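Long-range contacts in probable glutaminase ybaS (Escherichia coli, PDB 1U60), which catalyses the hydrolysis of L-glutamine to L-glutamate and ammonium: residues A[261-266]-A[278-283]; A[37-43]-A[55-60]. All coordinates share one frame; numbering follows the deposited sequence.

Contact 1: A[261-266]-A[278-283]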
loop_
_atom_site.group_PDB
_atom_site.type_symbol
_atom_site.label_atom_id
_atom_site.label_comp_id
_atom_site.label_asym_id
_atom_site.label_seq_id
_atom_site.Cartn_x
_atom_site.Cartn_y
_atom_site.Cartn_z
ATOM N N GLY A 261 -3.183 15.530 7.045
ATOM C CA GLY A 261 -4.413 16.316 7.292
ATOM C C GLY A 261 -4.266 17.738 6.770
ATOM O O GLY A 261 -3.158 18.212 6.631
ATOM N N VAL A 262 -5.375 18.431 6.543
ATOM C CA VAL A 262 -5.316 19.805 5.958
ATOM C C VAL A 262 -4.878 20.915 6.940
ATOM O O VAL A 262 -4.623 22.044 6.522
ATOM C CB VAL A 262 -6.650 20.211 5.214
ATOM C CG1 VAL A 262 -6.898 19.249 4.069
ATOM C CG2 VAL A 262 -7.826 20.293 6.146
ATOM N N GLY A 263 -4.751 20.572 8.225
ATOM C CA GLY A 263 -4.057 21.411 9.187
ATOM C C GLY A 263 -2.588 21.509 8.956
ATOM O O GLY A 263 -1.955 22.370 9.562
ATOM N N GLY A 264 -2.040 20.669 8.072
ATOM C CA GLY A 264 -0.602 20.677 7.772
ATOM C C GLY A 264 0.230 19.609 8.453
ATOM O O GLY A 264 1.434 19.604 8.344
ATOM N N GLY A 265 -0.415 18.694 9.159
ATOM C CA GLY A 265 0.244 17.580 9.803
ATOM C C GLY A 265 0.540 16.427 8.889
ATOM O O GLY A 265 -0.223 16.152 7.953
ATOM N N ILE A 266 1.686 15.793 9.118
ATOM C CA ILE A 266 2.095 14.562 8.474
ATOM C C ILE A 266 2.572 13.645 9.566
ATOM O O ILE A 266 3.420 14.022 10.372
ATOM C CB ILE A 266 3.251 14.798 7.440
ATOM C CG1 ILE A 266 2.809 15.746 6.298
ATOM C CG2 ILE A 266 3.775 13.474 6.844
ATOM C CD1 ILE A 266 1.741 15.244 5.387
ATOM N N ALA A 278 5.471 15.774 11.446
ATOM C CA ALA A 278 5.814 17.186 11.164
ATOM C C ALA A 278 4.596 17.979 10.859
ATOM O O ALA A 278 3.537 17.439 10.633
ATOM C CB ALA A 278 6.788 17.239 9.992
ATOM N N PHE A 279 4.759 19.315 10.829
ATOM C CA PHE A 279 3.711 20.224 10.547
ATOM C C PHE A 279 4.243 21.425 9.818
ATOM O O PHE A 279 5.299 21.969 10.179
ATOM C CB PHE A 279 3.059 20.629 11.878
ATOM C CG PHE A 279 2.425 21.976 11.887
ATOM C CD1 PHE A 279 1.254 22.219 11.205
ATOM C CD2 PHE A 279 2.966 22.991 12.688
ATOM C CE1 PHE A 279 0.665 23.453 11.245
ATOM C CE2 PHE A 279 2.382 24.227 12.761
ATOM C CZ PHE A 279 1.222 24.475 12.046
ATOM N N SER A 280 3.507 21.798 8.769
ATOM C CA SER A 280 3.545 23.146 8.256
ATOM C C SER A 280 2.285 23.438 7.427
ATOM O O SER A 280 1.883 22.569 6.605
ATOM C CB SER A 280 4.782 23.384 7.405
ATOM O OG SER A 280 4.940 24.817 7.217
ATOM N N PRO A 281 1.642 24.597 7.613
ATOM C CA PRO A 281 0.354 24.837 6.957
ATOM C C PRO A 281 0.292 24.749 5.425
ATOM O O PRO A 281 -0.746 24.313 4.968
ATOM C CB PRO A 281 -0.027 26.250 7.448
ATOM C CG PRO A 281 0.702 26.392 8.818
ATOM C CD PRO A 281 1.971 25.682 8.584
ATOM N N PRO A 282 1.287 25.190 4.651
ATOM C CA PRO A 282 1.134 25.139 3.185
ATOM C C PRO A 282 1.046 23.717 2.636
ATOM O O PRO A 282 1.938 22.930 2.902
ATOM C CB PRO A 282 2.354 25.899 2.686
ATOM C CG PRO A 282 2.694 26.834 3.821
ATOM C CD PRO A 282 2.512 25.909 5.032
ATOM N N LEU A 283 -0.012 23.447 1.865
ATOM C CA LEU A 283 -0.309 22.144 1.308
ATOM C C LEU A 283 -0.031 22.095 -0.195
ATOM O O LEU A 283 -0.193 23.090 -0.894
ATOM C CB LEU A 283 -1.760 21.773 1.514
ATOM C CG LEU A 283 -2.333 21.993 2.893
ATOM C CD1 LEU A 283 -3.829 21.761 2.973
ATOM C CD2 LEU A 283 -1.561 21.204 4.001
HETATM O O HOH W 1 -3.338 24.247 5.740
#

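Contact 2: A[37-43]-A[55-60]. With EDO (1,2-ethanediol), chain J; EDO (1,2-ethanediol), chain I.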
loop_
_atom_site.group_PDB
_atom_site.type_symbol
_atom_site.label_atom_id
_atom_site.label_comp_id
_atom_site.label_asym_id
_atom_site.label_seq_id
_atom_site.Cartn_x
_atom_site.Cartn_y
_atom_site.Cartn_z
ATOM N N PRO A 37 -0.488 31.213 10.596
ATOM C CA PRO A 37 0.720 31.776 9.990
ATOM C C PRO A 37 1.471 30.721 9.189
ATOM O O PRO A 37 1.805 29.668 9.726
ATOM C CB PRO A 37 1.524 32.289 11.174
ATOM C CG PRO A 37 0.424 32.610 12.255
ATOM C CD PRO A 37 -0.577 31.496 12.045
ATOM N N GLY A 38 1.729 31.017 7.923
ATOM C CA GLY A 38 2.234 30.037 6.969
ATOM C C GLY A 38 3.669 29.588 7.157
ATOM O O GLY A 38 4.015 28.508 6.676
ATOM N N GLN A 39 4.468 30.364 7.909
ATOM C CA GLN A 39 5.854 30.033 8.132
ATOM C C GLN A 39 6.087 29.009 9.260
ATOM O O GLN A 39 7.212 28.557 9.435
ATOM C CB GLN A 39 6.695 31.299 8.393
ATOM C CG GLN A 39 6.667 31.909 9.739
ATOM C CD GLN A 39 5.345 32.526 10.111
ATOM O OE1 GLN A 39 4.496 32.820 9.250
ATOM N NE2 GLN A 39 5.158 32.730 11.427
ATOM N N LEU A 40 5.062 28.740 10.057
ATOM C CA LEU A 40 5.214 27.795 11.161
ATOM C C LEU A 40 5.624 26.449 10.616
ATOM O O LEU A 40 5.069 26.002 9.606
ATOM C CB LEU A 40 3.925 27.663 11.921
ATOM C CG LEU A 40 3.401 28.896 12.625
ATOM C CD1 LEU A 40 1.954 28.706 13.119
ATOM C CD2 LEU A 40 4.351 29.265 13.766
ATOM N N ALA A 41 6.531 25.789 11.335
ATOM C CA ALA A 41 7.062 24.517 10.898
ATOM C C ALA A 41 7.708 23.769 12.055
ATOM O O ALA A 41 8.425 24.387 12.864
ATOM C CB ALA A 41 8.087 24.754 9.839
ATOM N N ALA A 42 7.467 22.445 12.147
ATOM C CA ALA A 42 7.956 21.614 13.234
ATOM C C ALA A 42 8.121 20.199 12.767
ATOM O O ALA A 42 7.449 19.763 11.809
ATOM C CB ALA A 42 7.041 21.682 14.431
ATOM N N VAL A 43 9.026 19.508 13.430
ATOM C CA VAL A 43 9.200 18.085 13.232
ATOM C C VAL A 43 9.574 17.449 14.571
ATOM O O VAL A 43 10.249 18.056 15.433
ATOM C CB VAL A 43 10.220 17.783 12.136
ATOM C CG1 VAL A 43 11.555 18.480 12.418
ATOM C CG2 VAL A 43 10.393 16.317 11.961
ATOM N N ALA A 55 12.145 19.826 16.815
ATOM C CA ALA A 55 12.706 21.058 16.285
ATOM C C ALA A 55 11.587 21.887 15.728
ATOM O O ALA A 55 10.560 21.359 15.269
ATOM C CB ALA A 55 13.736 20.751 15.156
ATOM N N GLY A 56 11.742 23.209 15.797
ATOM C CA GLY A 56 10.741 24.119 15.310
ATOM C C GLY A 56 9.625 24.370 16.278
ATOM O O GLY A 56 9.762 24.187 17.508
ATOM N N ASP A 57 8.486 24.746 15.706
ATOM C CA ASP A 57 7.291 25.184 16.421
ATOM C C ASP A 57 6.470 23.995 16.958
ATOM O O ASP A 57 5.294 23.876 16.714
ATOM C CB ASP A 57 6.410 26.010 15.475
ATOM C CG ASP A 57 7.127 27.233 14.919
ATOM O OD1 ASP A 57 7.306 28.196 15.707
ATOM O OD2 ASP A 57 7.519 27.310 13.725
ATOM N N SER A 58 7.123 23.116 17.680
ATOM C CA SER A 58 6.583 21.812 17.988
ATOM C C SER A 58 5.486 21.776 19.073
ATOM O O SER A 58 4.862 20.731 19.268
ATOM C CB SER A 58 7.729 20.869 18.345
ATOM O OG SER A 58 8.402 21.297 19.521
ATOM N N ASP A 59 5.289 22.886 19.787
ATOM C CA ASP A 59 4.155 23.043 20.704
ATOM C C ASP A 59 2.900 23.665 20.068
ATOM O O ASP A 59 1.840 23.661 20.682
ATOM C CB ASP A 59 4.584 23.908 21.898
ATOM C CG ASP A 59 3.587 23.886 23.021
ATOM O OD1 ASP A 59 3.471 22.822 23.687
ATOM O OD2 ASP A 59 2.875 24.869 23.298
ATOM N N TYR A 60 3.025 24.227 18.859
ATOM C CA TYR A 60 1.941 24.949 18.219
ATOM C C TYR A 60 0.824 23.984 17.835
ATOM O O TYR A 60 1.085 23.043 17.075
ATOM C CB TYR A 60 2.431 25.678 16.983
ATOM C CG TYR A 60 1.397 26.629 16.451
ATOM C CD1 TYR A 60 1.372 27.952 16.867
ATOM C CD2 TYR A 60 0.431 26.195 15.532
ATOM C CE1 TYR A 60 0.398 28.842 16.392
ATOM C CE2 TYR A 60 -0.537 27.076 15.028
ATOM C CZ TYR A 60 -0.548 28.393 15.463
ATOM O OH TYR A 60 -1.494 29.312 14.992
HETATM C C1 EDO J . 5.194 32.897 14.690
HETATM O O1 EDO J . 6.431 32.511 14.127
HETATM C C2 EDO J . 4.126 32.936 13.611
HETATM O O2 EDO J . 3.383 34.143 13.606
HETATM C C1 EDO I . 5.095 19.787 24.299
HETATM O O1 EDO I . 5.108 20.837 23.289
HETATM C C2 EDO I . 3.988 18.762 24.056
HETATM O O2 EDO I . 2.652 19.214 24.346
HETATM O O HOH W 2 9.118 29.148 11.678
#

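Contact 1: A[261-266]-A[278-283]
I266 and A278 show how an antiparallel pair is closed by backbone bonds before its strands part. I266 N gives its hydrogen to A278 O at 2.9 Å, and A278 N returns a bond of equal length to I266 O, lying in that carbonyl's plane. Next comes the non-hydrogen-bonded pair G265 and F279, and beyond it S280 N reaches G264 O at 3.0 Å, standing above the carbonyl plane. The same oxygen takes a CA-H...O contact from F279, so one N-H and a weaker CA-H of successive residues converge on it.

A type I turn from G261 to G264 carries the chain from strand 258-260 into strand 265-270. G264, at phi 100°, brings its CA up to the P281-L283 segment. The F279 ring, its CG anti to the backbone N (chi1 152°), presents its edge to this turn, with G263 O in the ring plane 3.3 Å from CE1.

Apolar contact is supplied by L283, whose two methyls divide the work: CD1 lies 3.9 Å from V262 CB, while CD2 approaches G264 CA at 3.9 Å. Water 1 links the two backbones, donating to both V262 O and P281 O at 2.7 Å each.

V262 is a predicted substrate-binding residue, so the turn leading into the hairpin probably borders the glutamine pocket. Helix 290-303 covers the I266 and A278 side of hairpin 265-270/274-279, F279 stacks on F62, and strand 42-47 continues the sheet beyond 274-279.

Contact 2: A[37-43]-A[55-60]
L40 and D57 meet where the hairpin strands emerge from the sheet, and a carboxylate there takes over the role of a backbone acceptor. A41 N points almost straight at D57 OD2 (3.0 Å, 169° at the hydrogen), on the anti side of the carboxylate, while D57 N bonds A41 O at 2.9 Å. D57 therefore holds both polar groups of A41, once through its side chain and once through its backbone. Water 2 donates to the same OD2 and to Q39 O. Further in, V43 and A55 exchange two backbone bonds as a hydrogen-bonded pair.

The apolar part rests on L40, whose methyls go to different partners. CD1 sits over the centre of the Y60 ring face, 3.4 Å from the centroid, a close CH-pi contact; CD2 packs on D57 CG at 3.6 Å. Y60 has CG anti to the backbone N (chi1 -169°), which places one face of the ring against L40 CD1, and its OH packs loosely near P37 CD. A42 CB lies against the D57-S58 peptide, 3.5 Å from D57 C.

G56, at positive phi, and the inverse gamma turn centred on D57 bend the chain out of the edge strand. The arrangement is the open end of a two-stranded antiparallel beta hairpin, 42-47/52-56.

How the contacts relate
Contact 1 is buried and contact 2 only partly so, though both lie at the open end of a hairpin of one sheet. Contact 1, beside a predicted substrate site, is built mainly from backbone bonds and close packing against glycines. Contact 2 lies farther from the chain centre, away from the annotated sites, and adds an aspartate carboxylate bond and a leucine-tyrosine CH-pi contact; each has a water bridge. The hairpins are neighbours in the five-stranded sheet, where 42-47 adjoins 274-279. Their join is polar as well as apolar: F279 N probably bonds A42 O at 2.9 Å, S280 OG probably bonds L40 O, and L40 and Y60 touch F279.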